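Local coordinates for Non-structural protein 3 (Porcine deltacoronavirus, PDB 6LN0) that carries a macro domain and a zinc-binding papain-like protease domain, and so probably binds ADP-ribose and cleaves the viral polyprotein, at residues A[105-110]-A[120-125]; A[116-121]-A[150-155]; A[352-357]-A[386-391]; A[378-383]-A[417-422]. One frame throughout, in Å; residues are numbered along the deposited sequence.

Interaction 1: A[105-110]-A[120-125]; sequences QAYKSI and PILGAG
The phenol ring of Tyr-107 has Leu-122 lying over one of its faces, while its hydroxyl carries on past the ring to meet the backbone of the loop. The CD1 methyl of Leu-122 sits 3.9 Å from the centroid of the Tyr-107 ring and 20° off the ring normal, a CH-pi contact displaced toward the CE1 rim. The CG branch point of Leu-122 presses closer still, 3.4 Å from Tyr-107 CZ. The two side chains meet tip to tip, each with CG anti to its own carbonyl carbon (chi1 -68° in Tyr-107). Leu-122 N donates to Tyr-107 OH over 3.1 Å in a nearly straight bond, so the ring is held at its polar end as well as by the leucine. Segment 120-125 follows strand 117-120 of the macro domain and appears to be the glycine-containing loop that in relatives wraps the phosphates of ADP-ribose; here its first part is anchored to helix 99-110. On that helix Ala-106 lies one residue before the tyrosine and lends its CB to Leu-122 CD1 at 3.7 Å. Ile-110 CD1 adds a looser touch on the same Leu-122 methyl, CD1, at 4.4 Å. Helix 131-141 also packs on Tyr-107 through Ser-134, Ala-137 and Ala-141, and Ser-134 OG hydrogen-bonds to Leu-122 O.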
loop_
_atom_site.group_PDB
_atom_site.type_symbol
_atom_site.label_atom_id
_atom_site.label_comp_id
_atom_site.label_asym_id
_atom_site.label_seq_id
_atom_site.Cartn_x
_atom_site.Cartn_y
_atom_site.Cartn_z
ATOM N N GLN A 105 19.064 30.843 -0.013
ATOM C CA GLN A 105 18.724 32.226 -0.291
ATOM C C GLN A 105 19.398 32.748 -1.558
ATOM O O GLN A 105 19.090 33.866 -1.986
ATOM C CB GLN A 105 19.059 33.109 0.917
ATOM C CG GLN A 105 18.164 32.856 2.148
ATOM C CD GLN A 105 16.804 33.548 2.065
ATOM O OE1 GLN A 105 16.640 34.539 1.345
ATOM N NE2 GLN A 105 15.819 33.021 2.799
ATOM N N ALA A 106 20.289 31.966 -2.180
ATOM C CA ALA A 106 20.799 32.354 -3.489
ATOM C C ALA A 106 19.814 31.986 -4.588
ATOM O O ALA A 106 19.561 32.787 -5.492
ATOM C CB ALA A 106 22.157 31.706 -3.753
ATOM N N TYR A 107 19.229 30.793 -4.521
ATOM C CA TYR A 107 18.242 30.413 -5.528
ATOM C C TYR A 107 16.935 31.173 -5.341
ATOM O O TYR A 107 16.241 31.470 -6.324
ATOM C CB TYR A 107 17.985 28.916 -5.476
ATOM C CG TYR A 107 19.146 28.076 -5.922
ATOM C CD1 TYR A 107 20.100 27.648 -5.016
ATOM C CD2 TYR A 107 19.279 27.694 -7.250
ATOM C CE1 TYR A 107 21.157 26.871 -5.417
ATOM C CE2 TYR A 107 20.334 26.917 -7.663
ATOM C CZ TYR A 107 21.269 26.503 -6.739
ATOM O OH TYR A 107 22.329 25.721 -7.139
ATOM N N LYS A 108 16.563 31.450 -4.081
ATOM C CA LYS A 108 15.448 32.351 -3.806
ATOM C C LYS A 108 15.698 33.693 -4.462
ATOM O O LYS A 108 14.798 34.294 -5.060
ATOM C CB LYS A 108 15.269 32.534 -2.294
ATOM C CG LYS A 108 13.872 33.004 -1.870
ATOM C CD LYS A 108 13.892 33.836 -0.572
ATOM C CE LYS A 108 12.493 34.346 -0.205
ATOM N NZ LYS A 108 12.273 35.772 -0.590
ATOM N N SER A 109 16.937 34.159 -4.372
ATOM C CA SER A 109 17.339 35.414 -4.969
ATOM C C SER A 109 17.185 35.415 -6.485
ATOM O O SER A 109 17.032 36.487 -7.077
ATOM C CB SER A 109 18.781 35.688 -4.549
ATOM O OG SER A 109 19.382 36.650 -5.374
ATOM N N ILE A 110 17.182 34.245 -7.112
ATOM C CA ILE A 110 17.168 34.137 -8.564
ATOM C C ILE A 110 15.751 34.006 -9.099
ATOM O O ILE A 110 15.371 34.676 -10.064
ATOM C CB ILE A 110 18.034 32.929 -8.992
ATOM C CG1 ILE A 110 19.519 33.230 -8.822
ATOM C CG2 ILE A 110 17.685 32.463 -10.418
ATOM C CD1 ILE A 110 20.388 32.008 -8.942
ATOM N N PRO A 120 23.568 27.513 -14.305
ATOM C CA PRO A 120 24.685 26.680 -13.848
ATOM C C PRO A 120 24.519 26.379 -12.366
ATOM O O PRO A 120 24.295 27.285 -11.559
ATOM C CB PRO A 120 25.915 27.563 -14.109
ATOM C CG PRO A 120 25.355 28.972 -14.341
ATOM C CD PRO A 120 24.031 28.737 -14.980
ATOM N N ILE A 121 24.629 25.096 -12.011
ATOM C CA ILE A 121 24.502 24.715 -10.610
ATOM C C ILE A 121 25.506 25.506 -9.791
ATOM O O ILE A 121 26.682 25.618 -10.162
ATOM C CB ILE A 121 24.698 23.203 -10.447
ATOM C CG1 ILE A 121 23.595 22.463 -11.190
ATOM C CG2 ILE A 121 24.709 22.816 -8.981
ATOM C CD1 ILE A 121 23.973 21.074 -11.541
ATOM N N LEU A 122 25.030 26.109 -8.704
ATOM C CA LEU A 122 25.860 26.996 -7.905
ATOM C C LEU A 122 26.830 26.182 -7.063
ATOM O O LEU A 122 26.549 25.045 -6.682
ATOM C CB LEU A 122 24.998 27.886 -7.002
ATOM C CG LEU A 122 23.814 28.663 -7.596
ATOM C CD1 LEU A 122 23.287 29.672 -6.577
ATOM C CD2 LEU A 122 24.180 29.368 -8.921
ATOM N N GLY A 123 27.987 26.771 -6.780
ATOM C CA GLY A 123 28.966 26.094 -5.956
ATOM C C GLY A 123 29.830 25.088 -6.680
ATOM O O GLY A 123 30.224 24.078 -6.084
ATOM N N ALA A 124 30.129 25.319 -7.954
ATOM C CA ALA A 124 31.173 24.556 -8.613
ATOM C C ALA A 124 32.543 25.165 -8.294
ATOM O O ALA A 124 32.657 26.263 -7.738
ATOM C CB ALA A 124 30.930 24.496 -10.123
ATOM N N GLY A 125 33.593 24.428 -8.637
ATOM C CA GLY A 125 34.944 24.817 -8.299
ATOM C C GLY A 125 35.462 24.084 -7.071
ATOM O O GLY A 125 34.709 23.489 -6.294
#

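Interaction 2: A[116-121]-A[150-155]; sequences HYVIPI and TLVTMN
Thr-150 O is gripped twice from the neighbouring strand: Ile-119 N donates to it over a short 2.6 Å, almost along the C=O axis, and Val-118 CA brings a C-H to the same oxygen at 3.1 Å. Ile-119 O likewise takes two, Val-152 N and the CA-H of Leu-151, but Val-152 N stands above the carbonyl plane of Ile-119, and the N-H...O angle is only 134°. With Thr-150 N on Tyr-117 O and Ile-121 N on Val-152 O (3.2 Å), four backbone bonds tie the strands together in parallel register. On the face bearing Val-118, Thr-150 and Val-152, the side chains of Val-118 and Val-152 cross obliquely, CG1 to CG2 at 3.8 Å. At the start, the ring of His-116, its CG anti to the backbone N (chi1 167°), meets Thr-150 OG1 edge-on, NE2 to OG1 being 3.1 Å and nearly straight, a bond in which either atom could be the donor. ND1 of the same ring is hydrogen-bonded to Ser-29 OG, so both ring nitrogens have partners and the imidazole's rotation is fixed. At the far end Ile-121 CD1 runs alongside Thr-153 CB at 4.0 Å. Strands 117-120 and 146-152 are joined by helix 131-141 in a beta-alpha-beta crossover of the macro domain, with strand 29-34 beyond the first, strand 10-17 beyond the second, and Leu-135 of the helix packing on Leu-151 and Ile-121.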
loop_
_atom_site.group_PDB
_atom_site.type_symbol
_atom_site.label_atom_id
_atom_site.label_comp_id
_atom_site.label_asym_id
_atom_site.label_seq_id
_atom_site.Cartn_x
_atom_site.Cartn_y
_atom_site.Cartn_z
ATOM N N HIS A 116 11.958 32.044 -18.151
ATOM C CA HIS A 116 12.728 30.826 -18.373
ATOM C C HIS A 116 14.153 31.043 -17.881
ATOM O O HIS A 116 14.911 31.817 -18.469
ATOM C CB HIS A 116 12.741 30.415 -19.839
ATOM C CG HIS A 116 13.764 29.362 -20.133
ATOM N ND1 HIS A 116 14.767 29.528 -21.066
ATOM C CD2 HIS A 116 13.969 28.144 -19.572
ATOM C CE1 HIS A 116 15.525 28.446 -21.090
ATOM N NE2 HIS A 116 15.063 27.591 -20.193
ATOM N N TYR A 117 14.528 30.330 -16.835
ATOM C CA TYR A 117 15.831 30.473 -16.213
ATOM C C TYR A 117 16.781 29.393 -16.709
ATOM O O TYR A 117 16.388 28.235 -16.891
ATOM C CB TYR A 117 15.704 30.387 -14.698
ATOM C CG TYR A 117 15.003 31.569 -14.083
ATOM C CD1 TYR A 117 15.717 32.704 -13.712
ATOM C CD2 TYR A 117 13.636 31.552 -13.854
ATOM C CE1 TYR A 117 15.089 33.798 -13.140
ATOM C CE2 TYR A 117 13.001 32.645 -13.284
ATOM C CZ TYR A 117 13.730 33.761 -12.929
ATOM O OH TYR A 117 13.110 34.846 -12.353
ATOM N N VAL A 118 18.035 29.776 -16.919
ATOM C CA VAL A 118 19.100 28.841 -17.236
ATOM C C VAL A 118 20.137 29.006 -16.147
ATOM O O VAL A 118 20.674 30.104 -15.958
ATOM C CB VAL A 118 19.693 29.094 -18.628
ATOM C CG1 VAL A 118 20.800 28.139 -18.910
ATOM C CG2 VAL A 118 18.610 28.965 -19.678
ATOM N N ILE A 119 20.380 27.943 -15.391
ATOM C CA ILE A 119 21.188 28.103 -14.190
ATOM C C ILE A 119 22.317 27.078 -14.171
ATOM O O ILE A 119 22.066 25.867 -14.076
ATOM C CB ILE A 119 20.323 27.999 -12.921
ATOM C CG1 ILE A 119 19.031 28.800 -13.078
ATOM C CG2 ILE A 119 21.071 28.503 -11.712
ATOM C CD1 ILE A 119 18.347 29.122 -11.766
ATOM N N PRO A 120 23.568 27.513 -14.305
ATOM C CA PRO A 120 24.685 26.680 -13.848
ATOM C C PRO A 120 24.519 26.379 -12.366
ATOM O O PRO A 120 24.295 27.285 -11.559
ATOM C CB PRO A 120 25.915 27.563 -14.109
ATOM C CG PRO A 120 25.355 28.972 -14.341
ATOM C CD PRO A 120 24.031 28.737 -14.980
ATOM N N ILE A 121 24.629 25.096 -12.011
ATOM C CA ILE A 121 24.502 24.715 -10.610
ATOM C C ILE A 121 25.506 25.506 -9.791
ATOM O O ILE A 121 26.682 25.618 -10.162
ATOM C CB ILE A 121 24.698 23.203 -10.447
ATOM C CG1 ILE A 121 23.595 22.463 -11.190
ATOM C CG2 ILE A 121 24.709 22.816 -8.981
ATOM C CD1 ILE A 121 23.973 21.074 -11.541
ATOM N N THR A 150 15.957 25.406 -16.623
ATOM C CA THR A 150 17.094 24.669 -17.154
ATOM C C THR A 150 18.289 24.837 -16.232
ATOM O O THR A 150 18.790 25.953 -16.066
ATOM C CB THR A 150 17.453 25.170 -18.551
ATOM O OG1 THR A 150 16.392 24.864 -19.461
ATOM C CG2 THR A 150 18.739 24.525 -19.025
ATOM N N LEU A 151 18.755 23.740 -15.649
ATOM C CA LEU A 151 20.035 23.738 -14.959
ATOM C C LEU A 151 21.096 23.127 -15.851
ATOM O O LEU A 151 20.811 22.320 -16.739
ATOM C CB LEU A 151 19.995 22.965 -13.648
ATOM C CG LEU A 151 18.798 23.098 -12.739
ATOM C CD1 LEU A 151 17.900 21.984 -13.150
ATOM C CD2 LEU A 151 19.240 22.918 -11.303
ATOM N N VAL A 152 22.338 23.506 -15.581
ATOM C CA VAL A 152 23.458 23.216 -16.461
ATOM C C VAL A 152 24.587 22.657 -15.618
ATOM O O VAL A 152 24.940 23.239 -14.584
ATOM C CB VAL A 152 23.923 24.470 -17.227
ATOM C CG1 VAL A 152 25.178 24.157 -18.047
ATOM C CG2 VAL A 152 22.797 24.996 -18.116
ATOM N N THR A 153 25.173 21.547 -16.078
ATOM C CA THR A 153 26.097 20.798 -15.234
ATOM C C THR A 153 27.504 20.676 -15.840
ATOM O O THR A 153 28.394 21.454 -15.477
ATOM C CB THR A 153 25.466 19.425 -14.909
ATOM O OG1 THR A 153 26.366 18.631 -14.129
ATOM C CG2 THR A 153 24.999 18.652 -16.179
ATOM N N MET A 154 27.706 19.733 -16.771
ATOM C CA MET A 154 29.028 19.245 -17.208
ATOM C C MET A 154 29.736 18.409 -16.131
ATOM O O MET A 154 30.958 18.472 -15.988
ATOM C CB MET A 154 29.931 20.384 -17.671
ATOM C CG MET A 154 29.722 20.821 -19.091
ATOM S SD MET A 154 31.060 21.934 -19.474
ATOM C CE MET A 154 31.614 22.397 -17.825
ATOM N N ASN A 155 28.975 17.607 -15.381
ATOM C CA ASN A 155 29.554 16.635 -14.457
ATOM C C ASN A 155 28.975 15.234 -14.620
ATOM O O ASN A 155 29.561 14.285 -14.092
ATOM C CB ASN A 155 29.384 17.098 -12.997
ATOM C CG ASN A 155 30.292 16.350 -12.015
ATOM O OD1 ASN A 155 30.071 15.179 -11.715
ATOM N ND2 ASN A 155 31.304 17.039 -11.498
#

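Interaction 3: A[352-357]-A[386-391]; sequences DPIQPK and EPTGPA
Ile-354 and Pro-353, consecutive residues at the corner of one loop, supply all of the surface that segment 352-357 buries in the contact, and the other loop answers with near-equal shares from Thr-388, Glu-386 and Pro-387. The touch between Ile-354 and Thr-388 is methyl to methyl: their CG2 atoms lie 3.5 Å apart, with the side chains crossing obliquely. In each residue CG2 is anti to the carbonyl carbon, which places the other branch, CG1 of Ile-354 (chi1 63°) and OG1 of Thr-388, in the crowded position between the backbone N and the carbonyl carbon. Thr-388 OG1 is also near, 3.7 Å from Ile-354 CG2, so that one methyl of the isoleucine meets both branches of the threonine. The same Ile-354 CG2 rests against Glu-386 O at 3.9 Å. What presents these two residues is a type I beta turn from Asp-352 to Gln-355 with an Asx turn at its start: Asp-352 OD1 accepts from Ile-354 N at 3.1 Å, with a nearly straight N-H, though the nitrogen stands above the carboxylate plane. Gln-355 N closes the turn on Asp-352 O at 2.9 Å. The turn lies in the protease part of the chain, in the connection from strand 338-346 to strand 358-360, which carries the zinc ligand Cys-360. Pro-353 touches with its CB alone, 4.2 Å from Pro-387 CA and 4.3 Å from Pro-387 CB, and no hydrogen bond passes between the loops. Pro-353 also touches Val-417 of strand 416-423. Glu-386 CB points away from the turn, and OE2 forms a salt bridge with Lys-393.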
loop_
_atom_site.group_PDB
_atom_site.type_symbol
_atom_site.label_atom_id
_atom_site.label_comp_id
_atom_site.label_asym_id
_atom_site.label_seq_id
_atom_site.Cartn_x
_atom_site.Cartn_y
_atom_site.Cartn_z
ATOM N N ASP A 352 -33.421 -26.747 17.625
ATOM C CA ASP A 352 -33.497 -28.065 18.245
ATOM C C ASP A 352 -32.302 -28.885 17.787
ATOM O O ASP A 352 -32.267 -29.312 16.618
ATOM C CB ASP A 352 -34.814 -28.739 17.873
ATOM C CG ASP A 352 -35.055 -30.023 18.648
ATOM O OD1 ASP A 352 -34.063 -30.703 18.998
ATOM O OD2 ASP A 352 -36.245 -30.354 18.879
ATOM N N PRO A 353 -31.320 -29.147 18.650
ATOM C CA PRO A 353 -30.109 -29.844 18.191
ATOM C C PRO A 353 -30.336 -31.236 17.611
ATOM O O PRO A 353 -29.380 -31.799 17.069
ATOM C CB PRO A 353 -29.226 -29.907 19.452
ATOM C CG PRO A 353 -29.956 -29.165 20.519
ATOM C CD PRO A 353 -31.086 -28.410 19.899
ATOM N N ILE A 354 -31.528 -31.827 17.703
ATOM C CA ILE A 354 -31.759 -33.116 17.069
ATOM C C ILE A 354 -32.834 -33.081 16.003
ATOM O O ILE A 354 -33.173 -34.091 15.404
ATOM C CB ILE A 354 -32.069 -34.222 18.107
ATOM C CG1 ILE A 354 -33.362 -33.908 18.842
ATOM C CG2 ILE A 354 -30.901 -34.412 19.072
ATOM C CD1 ILE A 354 -33.839 -35.075 19.661
ATOM N N GLN A 355 -33.389 -31.873 15.708
ATOM C CA GLN A 355 -34.402 -31.736 14.683
ATOM C C GLN A 355 -34.174 -30.425 13.926
ATOM O O GLN A 355 -34.607 -29.353 14.372
ATOM C CB GLN A 355 -35.795 -31.800 15.304
ATOM C CG GLN A 355 -36.873 -31.443 14.359
ATOM C CD GLN A 355 -37.380 -32.640 13.620
ATOM O OE1 GLN A 355 -36.643 -33.277 12.863
ATOM N NE2 GLN A 355 -38.641 -32.979 13.848
ATOM N N PRO A 356 -33.509 -30.475 12.780
ATOM C CA PRO A 356 -33.247 -29.245 12.024
ATOM C C PRO A 356 -34.507 -28.677 11.395
ATOM O O PRO A 356 -35.394 -29.408 10.949
ATOM C CB PRO A 356 -32.254 -29.703 10.955
ATOM C CG PRO A 356 -32.599 -31.148 10.743
ATOM C CD PRO A 356 -32.952 -31.665 12.114
ATOM N N LYS A 357 -34.574 -27.350 11.336
ATOM C CA LYS A 357 -35.789 -26.690 10.873
ATOM C C LYS A 357 -35.461 -25.561 9.906
ATOM O O LYS A 357 -34.358 -25.011 9.902
ATOM C CB LYS A 357 -36.605 -26.133 12.042
ATOM C CG LYS A 357 -36.699 -27.076 13.259
ATOM C CD LYS A 357 -37.823 -26.653 14.202
ATOM C CE LYS A 357 -37.682 -27.308 15.584
ATOM N NZ LYS A 357 -38.745 -26.799 16.494
ATOM N N GLU A 386 -29.204 -31.496 24.483
ATOM C CA GLU A 386 -27.973 -32.176 24.132
ATOM C C GLU A 386 -28.053 -32.748 22.725
ATOM O O GLU A 386 -29.100 -33.261 22.312
ATOM C CB GLU A 386 -27.639 -33.303 25.125
ATOM C CG GLU A 386 -27.014 -32.805 26.442
ATOM C CD GLU A 386 -25.486 -32.899 26.462
ATOM O OE1 GLU A 386 -24.913 -33.516 25.531
ATOM O OE2 GLU A 386 -24.857 -32.341 27.401
ATOM N N PRO A 387 -26.964 -32.674 21.979
ATOM C CA PRO A 387 -26.958 -33.206 20.621
ATOM C C PRO A 387 -26.656 -34.694 20.613
ATOM O O PRO A 387 -26.036 -35.232 21.528
ATOM C CB PRO A 387 -25.819 -32.423 19.966
ATOM C CG PRO A 387 -24.826 -32.300 21.098
ATOM C CD PRO A 387 -25.668 -32.078 22.341
ATOM N N THR A 388 -27.078 -35.350 19.530
ATOM C CA THR A 388 -26.821 -36.770 19.316
ATOM C C THR A 388 -25.983 -37.034 18.071
ATOM O O THR A 388 -25.887 -38.189 17.633
ATOM C CB THR A 388 -28.138 -37.546 19.213
ATOM O OG1 THR A 388 -28.757 -37.249 17.959
ATOM C CG2 THR A 388 -29.091 -37.173 20.350
ATOM N N GLY A 389 -25.389 -35.998 17.483
ATOM C CA GLY A 389 -24.472 -36.149 16.378
ATOM C C GLY A 389 -23.392 -35.089 16.462
ATOM O O GLY A 389 -23.306 -34.365 17.459
ATOM N N PRO A 390 -22.566 -34.959 15.424
ATOM C CA PRO A 390 -21.490 -33.945 15.444
ATOM C C PRO A 390 -22.031 -32.554 15.738
ATOM O O PRO A 390 -22.968 -32.084 15.093
ATOM C CB PRO A 390 -20.895 -34.018 14.033
ATOM C CG PRO A 390 -21.304 -35.346 13.499
ATOM C CD PRO A 390 -22.596 -35.734 14.172
ATOM N N ALA A 391 -21.446 -31.896 16.733
ATOM C CA ALA A 391 -21.960 -30.614 17.190
ATOM C C ALA A 391 -20.810 -29.740 17.679
ATOM O O ALA A 391 -19.643 -30.148 17.701
ATOM C CB ALA A 391 -23.001 -30.795 18.297
#

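Interaction 4: A[378-383]-A[417-422]; sequences VAIGTS and VVATYH
Strands 378-383 and 417-422 run antiparallel, with 154° between their directions, and a beta bulge shifts their register between Ile-380 and Ser-383. They are neighbours in the large mixed sheet of the papain-like protease domain. Ahead of the bulge along strand 378-383 the pairing is regular: Ala-379 and Thr-420 form a hydrogen-bonded pair, Ala-379 N to Thr-420 O at 2.9 Å and Thr-420 N to Ala-379 O at 3.0 Å. In the bulge Gly-381 and Thr-382 stand opposite the single residue Val-418, whose psi of -7° departs from the strand. The Gly-381 N to Val-418 O bond there is weak at 3.4 Å; beyond it Val-417 N donates to Ser-383 O, while the return bond from Ser-383 N to Val-417 O is weak. Among the side chains, Val-378 CG2 meets the edge of the Tyr-421 ring at CD1, 3.8 Å away, the two crossing at about a right angle. Ile-380 CG2 leans on Ala-419 CB on the same face, while its CG1 takes the crowded position (chi1 52°). Helix 313-322 packs on Val-378 through Ile-317 and Val-321, and helix 260-270 packs on Ala-419 and Tyr-421 through Leu-268. On the Ala-379 and Thr-420 face, Ala-379 CB lies 3.9 Å from NE2 at the edge of the His-422 ring. Thr-420 OG1 has its main partner in Tyr-351 OH and takes a second, weak and bent bond from His-422 NE2 at 2.7 Å.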
loop_
_atom_site.group_PDB
_atom_site.type_symbol
_atom_site.label_atom_id
_atom_site.label_comp_id
_atom_site.label_asym_id
_atom_site.label_seq_id
_atom_site.Cartn_x
_atom_site.Cartn_y
_atom_site.Cartn_z
ATOM N N VAL A 378 -25.988 -28.363 7.980
ATOM C CA VAL A 378 -25.531 -27.786 9.237
ATOM C C VAL A 378 -26.561 -26.776 9.694
ATOM O O VAL A 378 -27.025 -25.957 8.898
ATOM C CB VAL A 378 -24.155 -27.109 9.096
ATOM C CG1 VAL A 378 -23.858 -26.261 10.331
ATOM C CG2 VAL A 378 -23.076 -28.143 8.875
ATOM N N ALA A 379 -26.906 -26.808 10.977
ATOM C CA ALA A 379 -27.833 -25.850 11.558
ATOM C C ALA A 379 -27.115 -25.088 12.653
ATOM O O ALA A 379 -26.294 -25.662 13.372
ATOM C CB ALA A 379 -29.075 -26.547 12.135
ATOM N N ILE A 380 -27.400 -23.798 12.768
ATOM C CA ILE A 380 -26.799 -22.980 13.808
ATOM C C ILE A 380 -27.909 -22.301 14.581
ATOM O O ILE A 380 -28.935 -21.904 14.019
ATOM C CB ILE A 380 -25.777 -21.930 13.287
ATOM C CG1 ILE A 380 -26.348 -21.068 12.172
ATOM C CG2 ILE A 380 -24.462 -22.593 12.875
ATOM C CD1 ILE A 380 -25.478 -19.807 11.907
ATOM N N GLY A 381 -27.689 -22.186 15.880
ATOM C CA GLY A 381 -28.614 -21.568 16.806
ATOM C C GLY A 381 -28.021 -21.744 18.183
ATOM O O GLY A 381 -26.872 -22.161 18.313
ATOM N N THR A 382 -28.799 -21.465 19.222
ATOM C CA THR A 382 -28.350 -21.816 20.566
ATOM C C THR A 382 -29.460 -22.496 21.349
ATOM O O THR A 382 -30.551 -21.939 21.478
ATOM C CB THR A 382 -27.880 -20.592 21.331
ATOM O OG1 THR A 382 -26.977 -19.868 20.506
ATOM C CG2 THR A 382 -27.174 -21.038 22.616
ATOM N N SER A 383 -29.172 -23.680 21.882
ATOM C CA SER A 383 -30.042 -24.329 22.859
ATOM C C SER A 383 -29.217 -25.085 23.890
ATOM O O SER A 383 -28.091 -25.513 23.623
ATOM C CB SER A 383 -31.029 -25.312 22.223
ATOM O OG SER A 383 -32.006 -25.746 23.179
ATOM N N VAL A 417 -25.292 -25.876 22.947
ATOM C CA VAL A 417 -24.819 -26.294 21.631
ATOM C C VAL A 417 -25.118 -25.148 20.667
ATOM O O VAL A 417 -26.153 -24.473 20.800
ATOM C CB VAL A 417 -25.471 -27.624 21.196
ATOM C CG1 VAL A 417 -26.935 -27.440 20.949
ATOM C CG2 VAL A 417 -24.805 -28.165 19.941
ATOM N N VAL A 418 -24.174 -24.856 19.768
ATOM C CA VAL A 418 -24.306 -23.720 18.856
ATOM C C VAL A 418 -24.218 -24.099 17.387
ATOM O O VAL A 418 -24.499 -23.250 16.526
ATOM C CB VAL A 418 -23.293 -22.597 19.171
ATOM C CG1 VAL A 418 -23.608 -22.006 20.524
ATOM C CG2 VAL A 418 -21.847 -23.107 19.083
ATOM N N ALA A 419 -23.889 -25.340 17.062
ATOM C CA ALA A 419 -24.004 -25.800 15.689
ATOM C C ALA A 419 -24.096 -27.316 15.725
ATOM O O ALA A 419 -23.467 -27.948 16.574
ATOM C CB ALA A 419 -22.805 -25.347 14.840
ATOM N N THR A 420 -24.867 -27.885 14.799
ATOM C CA THR A 420 -25.023 -29.328 14.660
ATOM C C THR A 420 -25.013 -29.681 13.184
ATOM O O THR A 420 -25.470 -28.902 12.340
ATOM C CB THR A 420 -26.340 -29.840 15.280
ATOM O OG1 THR A 420 -27.435 -29.075 14.767
ATOM C CG2 THR A 420 -26.322 -29.726 16.805
ATOM N N TYR A 421 -24.483 -30.859 12.871
ATOM C CA TYR A 421 -24.534 -31.403 11.520
ATOM C C TYR A 421 -25.494 -32.585 11.478
ATOM O O TYR A 421 -25.380 -33.511 12.284
ATOM C CB TYR A 421 -23.155 -31.844 11.032
ATOM C CG TYR A 421 -23.250 -32.583 9.730
ATOM C CD1 TYR A 421 -23.579 -31.903 8.555
ATOM C CD2 TYR A 421 -23.070 -33.961 9.667
ATOM C CE1 TYR A 421 -23.710 -32.568 7.345
ATOM C CE2 TYR A 421 -23.194 -34.631 8.459
ATOM C CZ TYR A 421 -23.508 -33.913 7.297
ATOM O OH TYR A 421 -23.632 -34.543 6.088
ATOM N N HIS A 422 -26.421 -32.558 10.530
ATOM C CA HIS A 422 -27.462 -33.568 10.381
ATOM C C HIS A 422 -27.267 -34.260 9.037
ATOM O O HIS A 422 -27.599 -33.699 7.991
ATOM C CB HIS A 422 -28.839 -32.937 10.469
ATOM C CG HIS A 422 -29.019 -32.011 11.636
ATOM N ND1 HIS A 422 -29.646 -32.396 12.807
ATOM C CD2 HIS A 422 -28.696 -30.704 11.796
ATOM C CE1 HIS A 422 -29.687 -31.371 13.641
ATOM N NE2 HIS A 422 -29.118 -30.331 13.051
#

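The four contacts form two pairs at opposite ends of an elongated chain. Interactions 1 and 2, centres 10 Å apart, share Pro-120 and Ile-121 in the macro domain, and Ile-110 CG2 of the first touches Ile-119 CD1 of the second at 3.7 Å. Interactions 3 and 4, with centres only 6 Å apart, lie in the protease domain. There Pro-390 O and Tyr-421 N, 3.0 Å apart, are probably hydrogen-bonded, and Pro-353 O lies 3.5 Å from His-422 CE1. The centres of interactions 1 and 3 are 84 Å apart. In sequence, segment 352-357 leads directly toward Cys-360, which binds zinc with Cys-334, Cys-335 and Cys-363.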